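Long-range contacts in uncharacterized protein (Escherichia coli O157:H7, PDB 4ZV9), which is of unknown function but, as a member of the dienelactone hydrolase family with an alpha/beta-hydrolase fold, probably acts as a hydrolase: residues Q156-E166 against A186-K196; E145-Y153 against W227-L238. One frame throughout, in Å; residues are numbered along the deposited sequence.

In the fold
Contact 2 packs strand 148-151 and its flanks against the C-terminal helix 220-237, about 10 Å from the centre of the chain. Contact 1 lies about 19 Å from that centre and packs the loop that follows, on its way to strand 169-174, against helix 184-193. The contact centres are about 18 Å apart, and contact 1 is nested inside the loop that contact 2 closes. Between the two first segments runs only a short link beyond Y153. Y153 packs its ring on H208 and touches D177, which are probably the His and Asp of the Cys-His-Asp triad of this family; C130, modified here, would fit the nucleophile.

Contact 1: Q156-E166 against A186-K196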
# COMPACT_ATOMS: atom_id res chain seq x y z
N GLN A 156 -12.66 4.68 2.38
CA GLN A 156 -12.45 6.07 2.01
C GLN A 156 -11.90 6.86 3.20
O GLN A 156 -11.96 6.40 4.33
CB GLN A 156 -13.79 6.69 1.59
CG GLN A 156 -14.71 5.79 0.77
CD GLN A 156 -14.11 5.30 -0.54
OE1 GLN A 156 -13.04 5.72 -0.96
NE2 GLN A 156 -14.84 4.41 -1.21
N ALA A 157 -11.32 8.03 2.94
CA ALA A 157 -10.89 8.92 4.01
C ALA A 157 -12.15 9.52 4.62
O ALA A 157 -13.15 9.65 3.93
CB ALA A 157 -10.02 10.04 3.44
N PRO A 158 -12.11 9.87 5.92
CA PRO A 158 -13.26 10.54 6.52
C PRO A 158 -13.54 11.89 5.81
O PRO A 158 -12.61 12.67 5.61
CB PRO A 158 -12.81 10.77 7.97
CG PRO A 158 -11.75 9.76 8.22
CD PRO A 158 -11.04 9.60 6.90
N THR A 159 -14.80 12.15 5.47
CA THR A 159 -15.14 13.35 4.71
C THR A 159 -14.63 14.65 5.34
O THR A 159 -14.13 15.52 4.63
CB THR A 159 -16.66 13.47 4.49
OG1 THR A 159 -17.14 12.31 3.82
CG2 THR A 159 -17.00 14.71 3.66
N ALA A 160 -14.76 14.79 6.66
CA ALA A 160 -14.31 16.01 7.34
C ALA A 160 -12.79 16.25 7.30
O ALA A 160 -12.33 17.35 7.59
CB ALA A 160 -14.80 16.02 8.78
N ASP A 161 -12.01 15.23 6.94
CA ASP A 161 -10.55 15.34 6.89
C ASP A 161 -9.98 15.54 5.49
O ASP A 161 -8.76 15.70 5.33
CB ASP A 161 -9.92 14.06 7.43
CG ASP A 161 -10.22 13.84 8.89
OD1 ASP A 161 -10.11 14.80 9.68
OD2 ASP A 161 -10.51 12.69 9.25
N VAL A 162 -10.84 15.52 4.48
CA VAL A 162 -10.39 15.57 3.09
C VAL A 162 -9.58 16.84 2.77
O VAL A 162 -8.60 16.77 2.02
CB VAL A 162 -11.56 15.36 2.12
CG1 VAL A 162 -11.16 15.61 0.67
CG2 VAL A 162 -12.08 13.94 2.26
N ALA A 163 -9.94 17.97 3.37
CA ALA A 163 -9.21 19.23 3.14
C ALA A 163 -7.72 19.13 3.49
O ALA A 163 -6.89 19.82 2.91
CB ALA A 163 -9.85 20.39 3.89
N LYS A 164 -7.38 18.24 4.43
CA LYS A 164 -5.98 18.06 4.85
C LYS A 164 -5.10 17.33 3.82
O LYS A 164 -3.87 17.44 3.87
CB LYS A 164 -5.93 17.29 6.17
CG LYS A 164 -6.53 18.00 7.38
CD LYS A 164 -6.43 17.08 8.59
CE LYS A 164 -6.92 17.67 9.90
NZ LYS A 164 -8.40 17.81 9.96
N ILE A 165 -5.73 16.59 2.91
CA ILE A 165 -4.98 15.77 1.93
C ILE A 165 -4.19 16.60 0.92
O ILE A 165 -4.72 17.54 0.32
CB ILE A 165 -5.93 14.82 1.16
CG1 ILE A 165 -6.57 13.82 2.12
CG2 ILE A 165 -5.17 14.08 0.06
CD1 ILE A 165 -7.67 12.98 1.51
N GLU A 166 -2.90 16.26 0.76
CA GLU A 166 -2.04 16.92 -0.24
C GLU A 166 -1.47 15.93 -1.26
O GLU A 166 -1.17 16.31 -2.39
CB GLU A 166 -0.91 17.71 0.42
CG GLU A 166 -1.36 18.79 1.40
CD GLU A 166 -2.32 19.81 0.80
OE1 GLU A 166 -2.19 20.15 -0.39
OE2 GLU A 166 -3.22 20.27 1.52
N ALA A 186 -19.37 10.36 -1.67
CA ALA A 186 -19.13 11.40 -0.67
C ALA A 186 -17.65 11.81 -0.67
O ALA A 186 -17.32 12.98 -0.54
CB ALA A 186 -19.55 10.93 0.71
N TYR A 187 -16.77 10.83 -0.85
CA TYR A 187 -15.33 11.10 -0.89
C TYR A 187 -14.98 11.92 -2.12
O TYR A 187 -14.29 12.94 -2.03
CB TYR A 187 -14.57 9.77 -0.85
CG TYR A 187 -13.06 9.84 -0.65
CD1 TYR A 187 -12.43 10.95 -0.08
CD2 TYR A 187 -12.28 8.72 -0.91
CE1 TYR A 187 -11.05 10.97 0.12
CE2 TYR A 187 -10.91 8.74 -0.70
CZ TYR A 187 -10.30 9.86 -0.18
OH TYR A 187 -8.94 9.85 0.04
N GLU A 188 -15.52 11.51 -3.27
CA GLU A 188 -15.26 12.24 -4.50
C GLU A 188 -15.76 13.67 -4.42
O GLU A 188 -15.07 14.60 -4.86
CB GLU A 188 -15.86 11.55 -5.73
CG GLU A 188 -15.38 12.21 -7.01
CD GLU A 188 -15.69 11.45 -8.27
OE1 GLU A 188 -16.68 10.69 -8.30
OE2 GLU A 188 -14.97 11.68 -9.28
N ALA A 189 -16.96 13.86 -3.88
CA ALA A 189 -17.53 15.20 -3.78
C ALA A 189 -16.65 16.10 -2.92
O ALA A 189 -16.45 17.28 -3.24
CB ALA A 189 -18.95 15.15 -3.22
N ALA A 190 -16.09 15.55 -1.84
CA ALA A 190 -15.20 16.33 -0.96
C ALA A 190 -13.86 16.63 -1.65
O ALA A 190 -13.30 17.72 -1.48
CB ALA A 190 -14.97 15.61 0.35
N LEU A 191 -13.35 15.67 -2.42
CA LEU A 191 -12.11 15.88 -3.16
C LEU A 191 -12.29 17.03 -4.16
O LEU A 191 -11.46 17.95 -4.23
CB LEU A 191 -11.66 14.60 -3.88
CG LEU A 191 -11.14 13.48 -2.97
CD1 LEU A 191 -11.04 12.18 -3.75
CD2 LEU A 191 -9.80 13.85 -2.34
N LYS A 192 -13.40 17.00 -4.90
CA LYS A 192 -13.69 18.05 -5.88
C LYS A 192 -13.94 19.39 -5.20
O LYS A 192 -13.42 20.41 -5.65
CB LYS A 192 -14.90 17.68 -6.72
CG LYS A 192 -14.69 16.54 -7.68
CD LYS A 192 -15.88 16.41 -8.61
CE LYS A 192 -15.63 15.36 -9.68
NZ LYS A 192 -16.64 15.41 -10.76
N ALA A 193 -14.72 19.39 -4.13
CA ALA A 193 -15.02 20.63 -3.40
C ALA A 193 -13.76 21.30 -2.84
O ALA A 193 -13.72 22.51 -2.68
CB ALA A 193 -16.02 20.38 -2.29
N ASN A 194 -12.73 20.50 -2.57
CA ASN A 194 -11.47 21.01 -2.05
C ASN A 194 -10.33 21.04 -3.08
O ASN A 194 -9.16 21.19 -2.71
CB ASN A 194 -11.07 20.20 -0.84
CG ASN A 194 -11.96 20.46 0.35
OD1 ASN A 194 -11.83 21.49 1.01
ND2 ASN A 194 -12.88 19.55 0.62
N ASN A 195 -10.69 20.95 -4.36
CA ASN A 195 -9.72 21.04 -5.46
C ASN A 195 -8.52 20.12 -5.32
O ASN A 195 -7.39 20.52 -5.62
CB ASN A 195 -9.26 22.49 -5.62
CG ASN A 195 -10.41 23.43 -5.93
OD1 ASN A 195 -11.52 22.99 -6.19
ND2 ASN A 195 -10.15 24.72 -5.91
N LYS A 196 -8.76 18.89 -4.90
CA LYS A 196 -7.68 17.92 -4.70
C LYS A 196 -7.35 17.18 -5.99
O LYS A 196 -8.21 16.99 -6.84
CB LYS A 196 -8.05 16.93 -3.61
CG LYS A 196 -8.33 17.58 -2.26
CD LYS A 196 -7.14 18.37 -1.75
CE LYS A 196 -7.42 18.98 -0.39
NZ LYS A 196 -6.26 19.77 0.13
O HOH W 1 -4.09 19.88 -2.60
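The ring of Y187 lies between backbone and side chain: A157 N sits 3.7 Å above one face, toward the rim, and L191 CD1 covers the opposite face. The buried A157 N-H has no conventional acceptor but points at this ring face, and the pi cloud may partly compensate. Around the edge come Q156 OE1, V162 CG2 and I165 CD1, OE1 closest at 3.1 Å from Y187 CD2. The Q156 amide is turned 50° to the ring, and its NE2 bonds to I180 O. Y187 suits this place: its flat ring packs beside V162, OH is hydrogen-bonded to N137 OD1, and CG anti to the backbone N (chi1 -171°) carries the ring off the helix and under A157, its OH end near I165 CD1.

One turn further along the helix, at A190, V162 of the loop packs with both branches. CG2 meets the tyrosine edge, whereas V162 CG1 packs 3.8 Å from A190 CB and 3.7 Å from L191 CD2; the small A190 lets the loop come close. Beyond it the helix ends in a Schellman motif with N195 as C-prime residue. N194 ND2 and N194 N grip A190 O from opposite faces of its carbonyl plane.

K196 reaches back to the loop with a chain bent at chi2. Its NZ donates hydrogen bonds to I165 O (2.7 Å), slightly tilted from that carbonyl plane, and to A163 O (2.9 Å), approaching from well above it. E166 OE2 adds a salt bridge 3.4 Å from K196 NZ; the long lysine chain lets its ammonium reach two carbonyls and a carboxylate. A157 and I165 touch helix 132-142, placing the loop between two helices. Helix 184-193 belongs to the beta-alpha-beta crossover linking parallel strands 169-174 and 198-203, a unit typical of the alpha/beta-hydrolase fold.

Contact 2: E145-Y153 against W227-L238; sequences ELACAVPFY and WQRTLKWFDKYL
C148 and V150 turn their side chains onto the helix, where W233 and F234 receive them. C148 SG comes to the edge of the F234 ring, 3.8 Å from F234 CD1, and lies oblique to the five-membered ring of W233; these sulfur-aromatic contacts suit a small, polarisable sulfur. V150 divides its branches: CG2 lies 3.8 Å from W233 CD1, while CG1, anti to the backbone N (chi1 -173°), meets T230 OG1. F152 CZ lies 3.6 Å from T230 OG1 and also reaches the edge of the W227 ring. At the other end A147 CB packs 3.6 Å from L238 CD2.

Bonds and packing position these groups. W233 NE1 is held by P168 O, and Y237 CE2 lies over the centre of one face of the W233 indole. T230 OG1 is bonded to both A226 O and H172 NE2, which lets a polar side chain lie buried among apolar ones. On the strand side, backbone bonds join C148 and V150 to I126. The axes of strand 148-151 and helix 227-237 approach to 9.3 Å and run nearly antiparallel, at 169°, as the C-terminal helix packs on the central sheet in the alpha/beta-hydrolase fold.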
# COMPACT_ATOMS: atom_id res chain seq x y z
N GLU A 145 3.25 15.87 3.31
CA GLU A 145 4.39 15.67 2.41
C GLU A 145 4.42 14.34 1.65
O GLU A 145 5.33 14.11 0.88
CB GLU A 145 5.69 15.77 3.21
CG GLU A 145 5.81 17.04 4.00
CD GLU A 145 7.03 17.08 4.90
OE1 GLU A 145 7.84 16.11 4.93
OE2 GLU A 145 7.16 18.10 5.59
N LEU A 146 3.46 13.47 1.91
CA LEU A 146 3.38 12.19 1.23
C LEU A 146 3.36 12.45 -0.27
O LEU A 146 2.58 13.29 -0.76
CB LEU A 146 2.11 11.45 1.67
CG LEU A 146 1.88 10.01 1.21
CD1 LEU A 146 2.89 9.06 1.87
CD2 LEU A 146 0.48 9.60 1.55
N ALA A 147 4.24 11.79 -1.01
CA ALA A 147 4.38 12.05 -2.44
C ALA A 147 3.16 11.62 -3.28
O ALA A 147 2.83 12.28 -4.26
CB ALA A 147 5.64 11.39 -2.97
N CYS A 148 2.53 10.52 -2.90
CA CYS A 148 1.33 10.04 -3.58
C CYS A 148 0.74 8.88 -2.78
O CYS A 148 1.41 8.30 -1.92
CB CYS A 148 1.63 9.58 -5.02
SG CYS A 148 2.83 8.22 -5.15
N ALA A 149 -0.52 8.57 -3.05
CA ALA A 149 -1.21 7.45 -2.40
C ALA A 149 -2.07 6.72 -3.41
O ALA A 149 -2.78 7.36 -4.22
CB ALA A 149 -2.06 7.95 -1.25
N VAL A 150 -2.04 5.40 -3.37
CA VAL A 150 -2.76 4.57 -4.33
C VAL A 150 -3.55 3.47 -3.62
O VAL A 150 -3.07 2.35 -3.45
CB VAL A 150 -1.78 3.95 -5.35
CG1 VAL A 150 -2.54 3.23 -6.45
CG2 VAL A 150 -0.90 5.03 -5.97
N PRO A 151 -4.77 3.80 -3.15
CA PRO A 151 -5.59 2.79 -2.50
C PRO A 151 -6.31 1.87 -3.49
O PRO A 151 -6.98 2.35 -4.41
CB PRO A 151 -6.62 3.61 -1.73
CG PRO A 151 -6.70 4.91 -2.46
CD PRO A 151 -5.29 5.16 -2.91
N PHE A 152 -6.14 0.55 -3.31
CA PHE A 152 -6.91 -0.43 -4.07
C PHE A 152 -8.09 -0.88 -3.20
O PHE A 152 -7.90 -1.43 -2.10
CB PHE A 152 -6.09 -1.66 -4.40
CG PHE A 152 -5.11 -1.48 -5.52
CD1 PHE A 152 -3.94 -0.78 -5.34
CD2 PHE A 152 -5.30 -2.15 -6.72
CE1 PHE A 152 -3.00 -0.68 -6.36
CE2 PHE A 152 -4.38 -2.05 -7.74
CZ PHE A 152 -3.23 -1.30 -7.56
N TYR A 153 -9.30 -0.68 -3.72
CA TYR A 153 -10.56 -1.11 -3.08
C TYR A 153 -10.50 -1.11 -1.57
O TYR A 153 -10.68 -2.13 -0.93
CB TYR A 153 -11.04 -2.47 -3.64
CG TYR A 153 -9.93 -3.41 -4.06
CD1 TYR A 153 -9.23 -4.17 -3.13
CD2 TYR A 153 -9.63 -3.58 -5.40
CE1 TYR A 153 -8.25 -5.07 -3.53
CE2 TYR A 153 -8.65 -4.46 -5.81
CZ TYR A 153 -7.96 -5.20 -4.87
OH TYR A 153 -6.98 -6.04 -5.32
N TRP A 227 -2.29 -1.88 -12.35
CA TRP A 227 -0.88 -1.79 -12.01
C TRP A 227 -0.14 -0.83 -12.94
O TRP A 227 0.71 -0.08 -12.49
CB TRP A 227 -0.20 -3.16 -11.99
CG TRP A 227 1.14 -3.12 -11.33
CD1 TRP A 227 2.34 -3.32 -11.92
CD2 TRP A 227 1.41 -2.84 -9.95
NE1 TRP A 227 3.35 -3.22 -10.99
CE2 TRP A 227 2.80 -2.92 -9.77
CE3 TRP A 227 0.60 -2.55 -8.84
CZ2 TRP A 227 3.42 -2.70 -8.53
CZ3 TRP A 227 1.20 -2.35 -7.61
CH2 TRP A 227 2.60 -2.44 -7.46
N GLN A 228 -0.46 -0.87 -14.23
CA GLN A 228 0.18 0.03 -15.19
C GLN A 228 -0.11 1.46 -14.80
O GLN A 228 0.79 2.29 -14.80
CB GLN A 228 -0.36 -0.20 -16.59
CG GLN A 228 0.25 0.67 -17.69
CD GLN A 228 -0.41 0.46 -19.05
OE1 GLN A 228 -1.60 0.12 -19.15
NE2 GLN A 228 0.35 0.68 -20.11
N ARG A 229 -1.36 1.74 -14.45
CA ARG A 229 -1.73 3.08 -13.99
C ARG A 229 -0.98 3.47 -12.72
O ARG A 229 -0.55 4.62 -12.56
CB ARG A 229 -3.23 3.17 -13.78
CG ARG A 229 -4.01 3.24 -15.07
CD ARG A 229 -5.48 2.95 -14.83
NE ARG A 229 -6.29 3.16 -16.02
CZ ARG A 229 -7.53 2.71 -16.18
NH1 ARG A 229 -8.12 1.98 -15.24
NH2 ARG A 229 -8.18 2.98 -17.31
N THR A 230 -0.81 2.52 -11.81
CA THR A 230 -0.07 2.74 -10.57
C THR A 230 1.41 3.10 -10.82
O THR A 230 1.93 4.07 -10.27
CB THR A 230 -0.19 1.52 -9.67
OG1 THR A 230 -1.57 1.29 -9.38
CG2 THR A 230 0.58 1.72 -8.35
N LEU A 231 2.07 2.37 -11.71
CA LEU A 231 3.46 2.68 -12.07
C LEU A 231 3.61 4.06 -12.74
O LEU A 231 4.57 4.79 -12.47
CB LEU A 231 4.05 1.59 -12.98
CG LEU A 231 4.14 0.18 -12.37
CD1 LEU A 231 4.91 -0.74 -13.30
CD2 LEU A 231 4.79 0.20 -11.00
N LYS A 232 2.65 4.44 -13.58
CA LYS A 232 2.69 5.78 -14.18
C LYS A 232 2.52 6.86 -13.11
O LYS A 232 3.11 7.94 -13.21
CB LYS A 232 1.60 5.94 -15.24
CG LYS A 232 1.90 5.09 -16.47
CD LYS A 232 0.95 5.32 -17.64
CE LYS A 232 1.14 4.21 -18.66
NZ LYS A 232 0.51 4.55 -19.96
N TRP A 233 1.70 6.59 -12.11
CA TRP A 233 1.45 7.54 -11.03
C TRP A 233 2.76 7.70 -10.24
O TRP A 233 3.18 8.82 -9.94
CB TRP A 233 0.32 7.01 -10.13
CG TRP A 233 -0.38 8.05 -9.30
CD1 TRP A 233 -0.30 8.20 -7.95
CD2 TRP A 233 -1.34 9.02 -9.76
NE1 TRP A 233 -1.13 9.23 -7.54
CE2 TRP A 233 -1.77 9.74 -8.64
CE3 TRP A 233 -1.85 9.35 -11.02
CZ2 TRP A 233 -2.71 10.79 -8.73
CZ3 TRP A 233 -2.77 10.39 -11.11
CH2 TRP A 233 -3.19 11.09 -9.97
N PHE A 234 3.40 6.57 -9.91
CA PHE A 234 4.68 6.60 -9.20
C PHE A 234 5.72 7.39 -9.98
O PHE A 234 6.45 8.20 -9.41
CB PHE A 234 5.24 5.20 -8.93
CG PHE A 234 4.46 4.38 -7.91
CD1 PHE A 234 3.65 4.98 -6.94
CD2 PHE A 234 4.61 3.00 -7.88
CE1 PHE A 234 2.96 4.20 -6.02
CE2 PHE A 234 3.95 2.23 -6.94
CZ PHE A 234 3.12 2.83 -6.01
N ASP A 235 5.80 7.12 -11.28
CA ASP A 235 6.76 7.78 -12.13
C ASP A 235 6.53 9.29 -12.16
O ASP A 235 7.47 10.08 -12.17
CB ASP A 235 6.66 7.23 -13.55
CG ASP A 235 7.64 7.88 -14.50
OD1 ASP A 235 8.85 7.82 -14.22
OD2 ASP A 235 7.20 8.46 -15.51
N LYS A 236 5.27 9.68 -12.16
CA LYS A 236 4.92 11.09 -12.18
C LYS A 236 5.19 11.81 -10.86
O LYS A 236 5.65 12.95 -10.87
CB LYS A 236 3.44 11.23 -12.52
CG LYS A 236 2.97 12.64 -12.86
CD LYS A 236 1.49 12.61 -13.19
CE LYS A 236 0.91 13.95 -13.46
NZ LYS A 236 1.79 14.87 -14.20
N TYR A 237 4.92 11.16 -9.73
CA TYR A 237 4.97 11.85 -8.45
C TYR A 237 6.09 11.50 -7.48
O TYR A 237 6.25 12.19 -6.49
CB TYR A 237 3.61 11.74 -7.75
CG TYR A 237 2.51 12.46 -8.51
CD1 TYR A 237 2.53 13.84 -8.65
CD2 TYR A 237 1.43 11.76 -9.06
CE1 TYR A 237 1.51 14.52 -9.33
CE2 TYR A 237 0.41 12.42 -9.73
CZ TYR A 237 0.46 13.80 -9.86
OH TYR A 237 -0.54 14.44 -10.52
N LEU A 238 6.87 10.45 -7.75
CA LEU A 238 7.98 10.08 -6.87
C LEU A 238 9.31 10.62 -7.37
O LEU A 238 9.56 10.62 -8.58
CB LEU A 238 8.06 8.57 -6.70
CG LEU A 238 6.97 7.95 -5.83
CD1 LEU A 238 7.09 6.43 -5.84
CD2 LEU A 238 7.07 8.47 -4.41
OXT LEU A 238 10.15 11.07 -6.59